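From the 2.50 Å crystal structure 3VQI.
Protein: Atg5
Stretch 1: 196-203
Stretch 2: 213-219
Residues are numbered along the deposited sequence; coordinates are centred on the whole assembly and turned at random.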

# COMPACT_ATOMS: atom_id res chain seq x y z
N LYS A 196 -22.09 0.95 -12.44
CA LYS A 196 -22.36 -0.33 -13.10
C LYS A 196 -21.47 -1.47 -12.59
O LYS A 196 -21.04 -2.33 -13.37
CB LYS A 196 -22.19 -0.17 -14.61
N ALA A 197 -21.21 -1.50 -11.29
CA ALA A 197 -20.37 -2.54 -10.72
C ALA A 197 -21.10 -3.53 -9.82
O ALA A 197 -21.89 -3.14 -8.96
CB ALA A 197 -19.21 -1.90 -9.97
N LYS A 198 -20.82 -4.82 -10.02
CA LYS A 198 -21.42 -5.88 -9.22
C LYS A 198 -20.96 -5.74 -7.76
O LYS A 198 -21.69 -5.21 -6.91
CB LYS A 198 -21.02 -7.24 -9.78
N SER A 199 -19.76 -6.22 -7.46
CA SER A 199 -19.19 -6.13 -6.11
C SER A 199 -17.92 -5.27 -6.08
O SER A 199 -17.19 -5.17 -7.08
CB SER A 199 -18.91 -7.54 -5.55
OG SER A 199 -18.50 -8.43 -6.57
N LEU A 200 -17.66 -4.63 -4.95
CA LEU A 200 -16.49 -3.78 -4.82
C LEU A 200 -15.34 -4.36 -3.98
O LEU A 200 -15.56 -4.96 -2.93
CB LEU A 200 -16.92 -2.41 -4.27
CG LEU A 200 -18.00 -2.31 -3.20
CD1 LEU A 200 -17.56 -3.02 -1.94
CD2 LEU A 200 -18.29 -0.83 -2.91
N PRO A 201 -14.09 -4.18 -4.46
CA PRO A 201 -12.86 -4.66 -3.82
C PRO A 201 -12.63 -4.07 -2.43
O PRO A 201 -12.30 -2.89 -2.29
CB PRO A 201 -11.77 -4.25 -4.80
CG PRO A 201 -12.49 -4.26 -6.13
CD PRO A 201 -13.78 -3.58 -5.77
N VAL A 202 -12.82 -4.88 -1.39
CA VAL A 202 -12.63 -4.40 -0.04
C VAL A 202 -11.75 -5.34 0.76
O VAL A 202 -11.82 -6.57 0.62
CB VAL A 202 -13.95 -4.25 0.72
CG1 VAL A 202 -13.72 -3.53 2.03
CG2 VAL A 202 -14.95 -3.50 -0.12
N ARG A 203 -10.91 -4.75 1.61
CA ARG A 203 -10.01 -5.52 2.45
C ARG A 203 -10.00 -4.87 3.82
O ARG A 203 -9.81 -3.66 3.94
CB ARG A 203 -8.61 -5.56 1.85
CG ARG A 203 -8.51 -6.55 0.70
CD ARG A 203 -7.19 -6.46 -0.02
NE ARG A 203 -7.10 -7.47 -1.07
CZ ARG A 203 -6.11 -7.54 -1.95
NH1 ARG A 203 -5.12 -6.66 -1.91
NH2 ARG A 203 -6.11 -8.50 -2.85
N GLN A 213 -10.97 -10.33 3.08
CA GLN A 213 -11.41 -9.78 1.81
C GLN A 213 -12.89 -10.13 1.65
O GLN A 213 -13.26 -11.02 0.88
CB GLN A 213 -10.58 -10.33 0.66
CG GLN A 213 -10.64 -9.44 -0.57
CD GLN A 213 -9.66 -9.87 -1.65
OE1 GLN A 213 -8.45 -9.75 -1.48
NE2 GLN A 213 -10.19 -10.38 -2.75
N PRO A 214 -13.75 -9.41 2.39
CA PRO A 214 -15.21 -9.50 2.47
C PRO A 214 -15.89 -9.35 1.12
O PRO A 214 -15.66 -8.36 0.43
CB PRO A 214 -15.59 -8.33 3.37
CG PRO A 214 -14.33 -7.95 4.07
CD PRO A 214 -13.29 -8.17 3.03
N THR A 215 -16.72 -10.32 0.75
CA THR A 215 -17.46 -10.22 -0.51
C THR A 215 -18.55 -9.19 -0.26
O THR A 215 -19.47 -9.43 0.52
CB THR A 215 -18.11 -11.56 -0.92
OG1 THR A 215 -17.11 -12.45 -1.44
CG2 THR A 215 -19.18 -11.33 -1.98
N VAL A 216 -18.42 -8.04 -0.91
CA VAL A 216 -19.39 -6.96 -0.77
C VAL A 216 -20.04 -6.60 -2.10
O VAL A 216 -19.54 -5.74 -2.83
CB VAL A 216 -18.73 -5.71 -0.18
CG1 VAL A 216 -19.78 -4.63 0.06
CG2 VAL A 216 -18.02 -6.05 1.11
N PRO A 217 -21.15 -7.26 -2.45
CA PRO A 217 -21.83 -6.96 -3.71
C PRO A 217 -22.59 -5.63 -3.57
O PRO A 217 -22.98 -5.26 -2.46
CB PRO A 217 -22.76 -8.15 -3.88
CG PRO A 217 -23.17 -8.42 -2.46
CD PRO A 217 -21.85 -8.33 -1.72
N VAL A 218 -22.80 -4.93 -4.68
CA VAL A 218 -23.52 -3.65 -4.66
C VAL A 218 -25.03 -3.85 -4.79
O VAL A 218 -25.50 -4.65 -5.60
CB VAL A 218 -23.02 -2.71 -5.79
CG1 VAL A 218 -23.89 -1.46 -5.83
CG2 VAL A 218 -21.57 -2.33 -5.55
N THR A 219 -25.79 -3.10 -3.99
CA THR A 219 -27.24 -3.19 -3.99
C THR A 219 -27.82 -2.08 -3.11
O THR A 219 -27.29 -1.79 -2.04
CB THR A 219 -27.68 -4.55 -3.47

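The centre of the contact is a small apolar cluster built from Leu200 and Val202 on one stretch and Val216 and Val218 on the other. Val216, itself buried, packs against both residues of the first stretch: its CG1 is 3.4 Å from Leu200 CD1, and its CG2 is 4.2 Å from Val202 CG2. The CA-to-CB bond of Leu200 points sideways, but with chi1 and chi2 both p the end of the side chain comes nearer the second stretch. Leu200 CG also lies 4.3 Å from Val218 CG2. Branched aliphatic side chains suit this site, since they pack together beside the paired backbones without bringing in polar groups that would need partners. Val218, although exposed overall, points toward the first stretch, and its CB rests 3.4 Å from Ala197 O; the small side chain of Ala197 stays to the side.

Beside this cluster the backbones, running roughly antiparallel, form a single bridge at Ser199 and Pro217, whose CA atoms are 3.7 Å apart. Its two hydrogen bonds come from the flanking residues: Val218 N donates to Lys198 O at a short 2.5 Å, and Leu200 N to Val216 O at 3.0 Å. Pro217 has no amide hydrogen to offer, and this pattern asks none of it; its CA-to-CB bond points away from the first stretch. Ser199 CB packs 3.5 Å from Pro217 CA, while its hydroxyl is hydrogen-bonded elsewhere in the structure.

Farther along, Val202 O receives a CA-H...O contact from Gln213 CA (3.4 Å) and lies 3.2 Å from Pro214 CD, so what the second stretch offers this carbonyl is carbon rather than an amide. The polar edge is closed by Arg203 and Gln213, whose extended side chains converge: Arg203 NE and NH2 both donate to Gln213 OE1, at 2.7 and 3.0 Å. The amide oxygen sits at the guanidinium edge, near its plane, where it can accept both hydrogens. In all, 484 Å² is buried between the stretches.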